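Local coordinates for protein pks18 (Mycobacterium tuberculosis, PDB 1TED) that probably extends medium- and long-chain acyl-CoA starters with malonyl-CoA, as a homodimeric type III polyketide synthase, to make tri- and tetraketide alpha-pyrones, at residues 137-142 and 168-173; 262-267 and 377-382; 307-312 and 386-391. One frame throughout, in Å; residues are numbered along the deposited sequence.

Interaction 1. Residues 137-142 and 168-173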
loop_
_atom_site.group_PDB
_atom_site.type_symbol
_atom_site.label_atom_id
_atom_site.label_comp_id
_atom_site.label_asym_id
_atom_site.label_seq_id
_atom_site.Cartn_x
_atom_site.Cartn_y
_atom_site.Cartn_z
ATOM N N LEU A 137 0.790 -9.975 -11.512
ATOM C CA LEU A 137 0.719 -8.944 -10.474
ATOM C C LEU A 137 -0.528 -8.079 -10.603
ATOM O O LEU A 137 -0.943 -7.702 -11.698
ATOM C CB LEU A 137 1.967 -8.042 -10.530
ATOM C CG LEU A 137 2.090 -6.844 -9.578
ATOM C CD1 LEU A 137 2.100 -7.311 -8.129
ATOM C CD2 LEU A 137 3.377 -6.086 -9.881
ATOM N N LEU A 138 -1.115 -7.772 -9.461
ATOM C CA LEU A 138 -2.302 -6.944 -9.393
ATOM C C LEU A 138 -2.027 -5.860 -8.366
ATOM O O LEU A 138 -1.846 -6.162 -7.182
ATOM C CB LEU A 138 -3.503 -7.777 -8.943
ATOM C CG LEU A 138 -4.689 -7.000 -8.367
ATOM C CD1 LEU A 138 -5.208 -6.011 -9.380
ATOM C CD2 LEU A 138 -5.783 -7.968 -7.988
ATOM N N VAL A 139 -1.970 -4.605 -8.810
ATOM C CA VAL A 139 -1.732 -3.505 -7.876
ATOM C C VAL A 139 -3.022 -2.720 -7.715
ATOM O O VAL A 139 -3.628 -2.258 -8.691
ATOM C CB VAL A 139 -0.606 -2.558 -8.359
ATOM C CG1 VAL A 139 -0.341 -1.482 -7.308
ATOM C CG2 VAL A 139 0.657 -3.349 -8.621
ATOM N N LEU A 140 -3.446 -2.573 -6.472
ATOM C CA LEU A 140 -4.678 -1.860 -6.184
ATOM C C LEU A 140 -4.380 -0.621 -5.343
ATOM O O LEU A 140 -3.778 -0.718 -4.274
ATOM C CB LEU A 140 -5.634 -2.797 -5.444
ATOM C CG LEU A 140 -7.098 -2.413 -5.220
ATOM C CD1 LEU A 140 -7.193 -1.310 -4.179
ATOM C CD2 LEU A 140 -7.732 -2.011 -6.551
ATOM N N ALA A 141 -4.794 0.543 -5.839
ATOM C CA ALA A 141 -4.582 1.786 -5.117
ATOM C C ALA A 141 -5.901 2.470 -4.766
ATOM O O ALA A 141 -6.852 2.467 -5.562
ATOM C CB ALA A 141 -3.715 2.726 -5.935
ATOM N N THR A 142 -5.939 3.056 -3.568
ATOM C CA THR A 142 -7.112 3.779 -3.078
ATOM C C THR A 142 -6.723 4.585 -1.855
ATOM O O THR A 142 -5.736 4.279 -1.187
ATOM C CB THR A 142 -8.245 2.829 -2.607
ATOM O OG1 THR A 142 -8.384 1.747 -3.532
ATOM C CG2 THR A 142 -9.568 3.589 -2.508
ATOM N N VAL A 168 -0.369 -6.328 -4.381
ATOM C CA VAL A 168 0.138 -5.220 -3.587
ATOM C C VAL A 168 -0.949 -4.150 -3.464
ATOM O O VAL A 168 -1.458 -3.650 -4.464
ATOM C CB VAL A 168 1.387 -4.592 -4.248
ATOM C CG1 VAL A 168 1.905 -3.432 -3.400
ATOM C CG2 VAL A 168 2.465 -5.647 -4.426
ATOM N N VAL A 169 -1.314 -3.808 -2.234
ATOM C CA VAL A 169 -2.331 -2.787 -2.015
ATOM C C VAL A 169 -1.669 -1.478 -1.573
ATOM O O VAL A 169 -0.946 -1.436 -0.576
ATOM C CB VAL A 169 -3.358 -3.247 -0.960
ATOM C CG1 VAL A 169 -4.367 -2.152 -0.681
ATOM C CG2 VAL A 169 -4.073 -4.471 -1.458
ATOM N N VAL A 170 -1.926 -0.418 -2.336
ATOM C CA VAL A 170 -1.363 0.905 -2.076
ATOM C C VAL A 170 -2.412 1.888 -1.582
ATOM O O VAL A 170 -3.235 2.371 -2.360
ATOM C CB VAL A 170 -0.733 1.482 -3.350
ATOM C CG1 VAL A 170 -0.200 2.881 -3.082
ATOM C CG2 VAL A 170 0.379 0.572 -3.825
ATOM N N ASN A 171 -2.358 2.190 -0.289
ATOM C CA ASN A 171 -3.299 3.101 0.337
ATOM C C ASN A 171 -2.661 4.420 0.776
ATOM O O ASN A 171 -1.460 4.483 1.062
ATOM C CB ASN A 171 -3.941 2.439 1.561
ATOM C CG ASN A 171 -4.775 1.228 1.201
ATOM O OD1 ASN A 171 -5.747 1.322 0.448
ATOM N ND2 ASN A 171 -4.400 0.076 1.742
ATOM N N PHE A 172 -3.487 5.462 0.821
ATOM C CA PHE A 172 -3.086 6.799 1.254
ATOM C C PHE A 172 -1.916 7.487 0.563
ATOM O O PHE A 172 -1.191 8.273 1.186
ATOM C CB PHE A 172 -2.860 6.809 2.772
ATOM C CG PHE A 172 -4.057 7.283 3.555
ATOM C CD1 PHE A 172 -5.308 7.372 2.952
ATOM C CD2 PHE A 172 -3.933 7.644 4.893
ATOM C CE1 PHE A 172 -6.419 7.817 3.669
ATOM C CE2 PHE A 172 -5.035 8.089 5.619
ATOM C CZ PHE A 172 -6.282 8.176 5.003
ATOM N N MET A 173 -1.718 7.193 -0.719
ATOM C CA MET A 173 -0.676 7.874 -1.461
ATOM C C MET A 173 -1.400 8.930 -2.305
ATOM O O MET A 173 -0.832 9.538 -3.213
ATOM C CB MET A 173 0.145 6.888 -2.307
ATOM C CG MET A 173 0.953 5.935 -1.429
ATOM S SD MET A 173 2.397 5.191 -2.180
ATOM C CE MET A 173 3.632 6.443 -1.798
HETATM O O HOH W 1 -3.410 5.419 -2.505
#
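Val139 and Val170 send their side chains to the same face of two adjoining parallel strands and meet through one methyl each, Val139 CG1 lying 4.1 Å from Val170 CG2. CG1 of Val139 stands anti to the backbone N (chi1 -176°), whereas the touching branch of Val170 is the one beside its own N; the two side chains cross obliquely. Leu137 CD1 reaches Val168 CG2 in a similar slanting approach, and Ala141 CB, on this face too, sits 4.1 Å from Val170 CB. Helix 177-191 covers this face through Tyr188, Ala181 and Ala177. Leu140, Val169, Thr142 and Asn171 point to the other face, where Asp152 of helix 151-159 touches Leu140 and Val169. The pair belongs to a beta-alpha-beta crossover, strand 135-142, helix 151-159, strand 166-171, at the edge of this chain's thiolase-fold sheet. Five backbone hydrogen bonds join the strands, the shortest from Val170 N to Leu140 O (2.7 Å). Past the last bridge the chain turns off: Phe172 N still bonds Thr142 O at 3.2 Å, on a lone pair in the carbonyl plane, while water 1 lies 2.9 Å from Thr142 O and accepts from Met173 N. Thr142 OG1 turns back over its neighbour's peptide, donating to Ala141 O (2.6 Å) from above the carbonyl plane. Val170 and Asn171 also pack on Val168 and Asn171 of the second subunit.

Interaction 2. Residues 262-267 and 377-382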
loop_
_atom_site.group_PDB
_atom_site.type_symbol
_atom_site.label_atom_id
_atom_site.label_comp_id
_atom_site.label_asym_id
_atom_site.label_seq_id
_atom_site.Cartn_x
_atom_site.Cartn_y
_atom_site.Cartn_z
ATOM N N ASP A 262 2.501 20.030 5.248
ATOM C CA ASP A 262 1.133 20.453 5.514
ATOM C C ASP A 262 0.321 20.652 4.253
ATOM O O ASP A 262 -0.838 21.062 4.322
ATOM C CB ASP A 262 1.142 21.760 6.311
ATOM C CG ASP A 262 1.505 22.964 5.451
ATOM O OD1 ASP A 262 2.359 22.828 4.553
ATOM O OD2 ASP A 262 0.937 24.050 5.680
ATOM N N GLY A 263 0.922 20.361 3.105
ATOM C CA GLY A 263 0.229 20.553 1.839
ATOM C C GLY A 263 -0.993 19.682 1.601
ATOM O O GLY A 263 -2.087 20.199 1.356
ATOM N N ILE A 264 -0.806 18.363 1.646
ATOM C CA ILE A 264 -1.896 17.411 1.437
ATOM C C ILE A 264 -1.939 16.462 2.626
ATOM O O ILE A 264 -1.056 15.618 2.791
ATOM C CB ILE A 264 -1.690 16.585 0.133
ATOM C CG1 ILE A 264 -1.682 17.519 -1.077
ATOM C CG2 ILE A 264 -2.794 15.521 -0.002
ATOM C CD1 ILE A 264 -1.265 16.863 -2.381
ATOM N N VAL A 265 -2.961 16.607 3.460
ATOM C CA VAL A 265 -3.089 15.772 4.635
ATOM C C VAL A 265 -4.285 14.840 4.551
ATOM O O VAL A 265 -5.416 15.273 4.334
ATOM C CB VAL A 265 -3.198 16.638 5.902
ATOM C CG1 VAL A 265 -3.468 15.777 7.112
ATOM C CG2 VAL A 265 -1.916 17.400 6.102
ATOM N N LEU A 266 -4.022 13.549 4.720
ATOM C CA LEU A 266 -5.077 12.547 4.675
ATOM C C LEU A 266 -5.216 11.934 6.058
ATOM O O LEU A 266 -4.227 11.718 6.753
ATOM C CB LEU A 266 -4.744 11.456 3.649
ATOM C CG LEU A 266 -4.452 11.962 2.234
ATOM C CD1 LEU A 266 -4.221 10.767 1.300
ATOM C CD2 LEU A 266 -5.610 12.818 1.748
ATOM N N GLY A 267 -6.448 11.661 6.460
ATOM C CA GLY A 267 -6.664 11.089 7.773
ATOM C C GLY A 267 -7.955 10.312 7.847
ATOM O O GLY A 267 -8.778 10.374 6.935
ATOM N N PHE A 377 0.065 15.060 -7.568
ATOM C CA PHE A 377 0.625 15.400 -6.266
ATOM C C PHE A 377 0.147 14.514 -5.128
ATOM O O PHE A 377 -1.052 14.363 -4.899
ATOM C CB PHE A 377 0.320 16.870 -5.969
ATOM C CG PHE A 377 0.785 17.796 -7.051
ATOM C CD1 PHE A 377 2.128 18.115 -7.178
ATOM C CD2 PHE A 377 -0.111 18.274 -8.007
ATOM C CE1 PHE A 377 2.583 18.894 -8.243
ATOM C CE2 PHE A 377 0.329 19.055 -9.082
ATOM C CZ PHE A 377 1.679 19.365 -9.202
ATOM N N GLY A 378 1.106 13.922 -4.422
ATOM C CA GLY A 378 0.789 13.054 -3.302
ATOM C C GLY A 378 1.115 13.708 -1.972
ATOM O O GLY A 378 1.814 14.728 -1.936
ATOM N N PRO A 379 0.625 13.147 -0.854
ATOM C CA PRO A 379 0.895 13.719 0.467
ATOM C C PRO A 379 2.378 13.921 0.750
ATOM O O PRO A 379 3.238 13.317 0.109
ATOM C CB PRO A 379 0.219 12.733 1.423
ATOM C CG PRO A 379 0.113 11.463 0.620
ATOM C CD PRO A 379 -0.223 11.948 -0.748
ATOM N N GLY A 380 2.654 14.792 1.717
ATOM C CA GLY A 380 4.018 15.142 2.089
ATOM C C GLY A 380 4.402 16.155 1.044
ATOM O O GLY A 380 5.328 16.961 1.175
ATOM N N VAL A 381 3.562 16.112 0.018
ATOM C CA VAL A 381 3.652 16.875 -1.202
ATOM C C VAL A 381 4.876 16.354 -1.898
ATOM O O VAL A 381 6.018 16.749 -1.643
ATOM C CB VAL A 381 3.715 18.375 -1.005
ATOM C CG1 VAL A 381 3.844 19.025 -2.367
ATOM C CG2 VAL A 381 2.427 18.872 -0.363
ATOM N N THR A 382 4.583 15.391 -2.757
ATOM C CA THR A 382 5.551 14.696 -3.569
ATOM C C THR A 382 5.028 14.870 -4.976
ATOM O O THR A 382 3.826 14.743 -5.206
ATOM C CB THR A 382 5.541 13.190 -3.238
ATOM O OG1 THR A 382 5.751 13.014 -1.831
ATOM C CG2 THR A 382 6.613 12.444 -4.035
HETATM O O HOH W 2 1.570 16.884 2.559
#
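Ile264 makes most of the apolar contacts here, its CD1 lying 3.9 Å from Phe377 CB and also nearing the carbonyl oxygens of Phe377 and Gly378. CG1, which chi1 (-62°) places anti to the carbonyl carbon, carries CD1 outward in an extended chain, while CG2 faces Pro379 CB. Leu266 CD1 adds a looser touch on the proline ring, 4.4 Å from Pro379 CG. At the other end Val381 CG2 packs directly on the backbone of Gly263, 3.5 Å from Gly263 CA, and stays close to the next peptide nitrogen, that of Ile264. The turn 378-381 joins strands 370-378 and 382-390, a hairpin of the thiolase-fold sheet, and Val381 and Thr382 both face Gly378 in a G1 beta bulge. No direct hydrogen bond links the two segments. Water 2 accepts from Ile264 N (2.9 Å); its link to Gly380 N is modelled too short and is doubtful. Pro379 CA makes a long, strongly bent CA-H...O contact with Ile264 O at 3.6 Å. Within the turn, Thr382 OG1 donates to Pro379 O over 3.2 Å. Leu266 touches the bound myristic acid, and both Leu266 and Pro379 pack on Ala148 of the second subunit. Phe377 has its side chain about 6 Å from that of Cys175, the probable nucleophile.

Interaction 3. Residues 307-312 and 386-391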
loop_
_atom_site.group_PDB
_atom_site.type_symbol
_atom_site.label_atom_id
_atom_site.label_comp_id
_atom_site.label_asym_id
_atom_site.label_seq_id
_atom_site.Cartn_x
_atom_site.Cartn_y
_atom_site.Cartn_z
ATOM N N ILE A 307 7.674 18.918 -25.441
ATOM C CA ILE A 307 6.512 18.102 -25.107
ATOM C C ILE A 307 5.144 18.336 -25.760
ATOM O O ILE A 307 4.637 19.450 -25.782
ATOM C CB ILE A 307 6.311 18.103 -23.557
ATOM C CG1 ILE A 307 7.598 17.631 -22.863
ATOM C CG2 ILE A 307 5.127 17.236 -23.175
ATOM C CD1 ILE A 307 8.104 16.248 -23.327
ATOM N N ASP A 308 4.561 17.260 -26.291
ATOM C CA ASP A 308 3.209 17.283 -26.874
ATOM C C ASP A 308 2.418 16.597 -25.761
ATOM O O ASP A 308 2.777 15.493 -25.358
ATOM C CB ASP A 308 3.065 16.360 -28.092
ATOM C CG ASP A 308 4.258 16.383 -29.018
ATOM O OD1 ASP A 308 4.435 17.391 -29.740
ATOM O OD2 ASP A 308 5.006 15.376 -29.031
ATOM N N LEU A 309 1.360 17.200 -25.251
ATOM C CA LEU A 309 0.592 16.537 -24.188
ATOM C C LEU A 309 1.149 16.704 -22.782
ATOM O O LEU A 309 2.262 16.282 -22.466
ATOM C CB LEU A 309 0.456 15.025 -24.438
ATOM C CG LEU A 309 -0.078 14.471 -25.762
ATOM C CD1 LEU A 309 -0.029 12.951 -25.737
ATOM C CD2 LEU A 309 -1.490 14.963 -25.989
ATOM N N TRP A 310 0.342 17.317 -21.939
ATOM C CA TRP A 310 0.684 17.508 -20.555
ATOM C C TRP A 310 -0.489 16.940 -19.774
ATOM O O TRP A 310 -1.549 17.555 -19.683
ATOM C CB TRP A 310 0.894 18.989 -20.249
ATOM C CG TRP A 310 2.202 19.511 -20.790
ATOM C CD1 TRP A 310 2.406 20.155 -21.981
ATOM C CD2 TRP A 310 3.493 19.386 -20.178
ATOM N NE1 TRP A 310 3.741 20.435 -22.145
ATOM C CE2 TRP A 310 4.430 19.974 -21.053
ATOM C CE3 TRP A 310 3.948 18.832 -18.974
ATOM C CZ2 TRP A 310 5.800 20.024 -20.763
ATOM C CZ3 TRP A 310 5.315 18.881 -18.685
ATOM C CH2 TRP A 310 6.220 19.475 -19.579
ATOM N N ALA A 311 -0.304 15.735 -19.250
ATOM C CA ALA A 311 -1.342 15.076 -18.461
ATOM C C ALA A 311 -1.184 15.532 -17.016
ATOM O O ALA A 311 -0.632 14.822 -16.166
ATOM C CB ALA A 311 -1.211 13.544 -18.571
ATOM N N ILE A 312 -1.663 16.742 -16.754
ATOM C CA ILE A 312 -1.590 17.328 -15.431
ATOM C C ILE A 312 -2.755 16.840 -14.590
ATOM O O ILE A 312 -3.906 16.946 -15.005
ATOM C CB ILE A 312 -1.647 18.865 -15.515
ATOM C CG1 ILE A 312 -0.460 19.378 -16.344
ATOM C CG2 ILE A 312 -1.673 19.464 -14.111
ATOM C CD1 ILE A 312 -0.493 20.869 -16.612
ATOM N N MET A 386 5.610 10.807 -14.865
ATOM C CA MET A 386 6.307 9.979 -15.839
ATOM C C MET A 386 6.427 10.664 -17.192
ATOM O O MET A 386 5.633 11.545 -17.521
ATOM C CB MET A 386 5.548 8.656 -16.035
ATOM C CG MET A 386 4.281 8.778 -16.897
ATOM S SD MET A 386 3.538 7.187 -17.409
ATOM C CE MET A 386 1.854 7.626 -17.661
ATOM N N LEU A 387 7.437 10.265 -17.960
ATOM C CA LEU A 387 7.635 10.753 -19.321
ATOM C C LEU A 387 7.072 9.592 -20.140
ATOM O O LEU A 387 7.333 8.436 -19.812
ATOM C CB LEU A 387 9.125 10.939 -19.655
ATOM C CG LEU A 387 9.435 11.225 -21.141
ATOM C CD1 LEU A 387 8.857 12.577 -21.548
ATOM C CD2 LEU A 387 10.936 11.225 -21.384
ATOM N N PHE A 388 6.302 9.875 -21.186
ATOM C CA PHE A 388 5.733 8.793 -21.973
ATOM C C PHE A 388 5.567 9.096 -23.454
ATOM O O PHE A 388 5.615 10.250 -23.877
ATOM C CB PHE A 388 4.382 8.379 -21.370
ATOM C CG PHE A 388 3.315 9.434 -21.477
ATOM C CD1 PHE A 388 2.557 9.565 -22.640
ATOM C CD2 PHE A 388 3.075 10.310 -20.421
ATOM C CE1 PHE A 388 1.572 10.557 -22.749
ATOM C CE2 PHE A 388 2.093 11.304 -20.520
ATOM C CZ PHE A 388 1.342 11.426 -21.686
ATOM N N ASP A 389 5.374 8.035 -24.230
ATOM C CA ASP A 389 5.171 8.117 -25.675
ATOM C C ASP A 389 3.872 7.407 -26.086
ATOM O O ASP A 389 3.615 6.282 -25.661
ATOM C CB ASP A 389 6.337 7.451 -26.418
ATOM C CG ASP A 389 7.470 8.411 -26.728
ATOM O OD1 ASP A 389 7.414 9.584 -26.298
ATOM O OD2 ASP A 389 8.426 7.984 -27.410
ATOM N N ILE A 390 3.047 8.073 -26.887
ATOM C CA ILE A 390 1.821 7.462 -27.390
ATOM C C ILE A 390 2.052 7.223 -28.885
ATOM O O ILE A 390 2.308 8.161 -29.651
ATOM C CB ILE A 390 0.576 8.371 -27.230
ATOM C CG1 ILE A 390 0.279 8.633 -25.749
ATOM C CG2 ILE A 390 -0.644 7.689 -27.863
ATOM C CD1 ILE A 390 -0.882 9.600 -25.533
ATOM N N ILE A 391 1.977 5.968 -29.304
ATOM C CA ILE A 391 2.188 5.659 -30.703
ATOM C C ILE A 391 0.941 5.970 -31.529
ATOM O O ILE A 391 -0.155 5.466 -31.252
ATOM C CB ILE A 391 2.605 4.186 -30.879
ATOM C CG1 ILE A 391 3.872 3.927 -30.056
ATOM C CG2 ILE A 391 2.834 3.881 -32.352
ATOM C CD1 ILE A 391 4.572 2.654 -30.375
#
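Leu309 CD1 and Ile390 CD1 are only 3.5 Å apart, tighter than usual van der Waals contact for two methyls, and the two side chains cross at about a right angle. They meet over one side of the thiolase-fold sheet, where strand 370-378 runs between strands 310-312 and 382-390; the backbones stay well apart, the nearest pair of CA atoms, Ile307 CA and Leu387 CA, being 9.4 Å from each other, and only side chains bridge the gap. The same Leu309 CD1 also reaches Phe388 CE1 at 4.2 Å, again with the side chains at about a right angle. In Phe388, chi1 (67°) sets CG between the backbone N and the carbonyl carbon; Ala311 CB approaches the ring obliquely near CE2. Helix 349-361 packs against this group, Met359 touching Leu309 and Ile390, Val355 touching Ala311 and Leu356 touching Phe388. Ala311 itself is the centre of an inverse gamma turn. A separate touch involves Ile307 and Leu387, whose neighbours include Leu297 of helix 281-299. There Ile307 CD1 slants across to Leu387 CD1, methyl against methyl at 4.1 Å.

All three contacts are buried and reach the same mixed sheet, but they use it differently. Interaction 1 joins two adjacent strands by main-chain bonds; interaction 3 links strands separated by a third through hydrocarbon alone; interaction 2 sets a two-stranded sheet, 264-269 with 272-277, against a hairpin turn and relies mainly on apolar contact, with no direct hydrogen bond. Interactions 2 and 3 take in opposite ends of strand 382-390, their centres 24 Å apart. Interactions 1 and 2 touch directly, Phe172 CZ resting 3.9 Å from Leu266 CB and Pro379 packing on the backbone oxygens of Phe172 and Met173, and both meet the second subunit. Interaction 3 touches no other chain and lies away from the annotated sites.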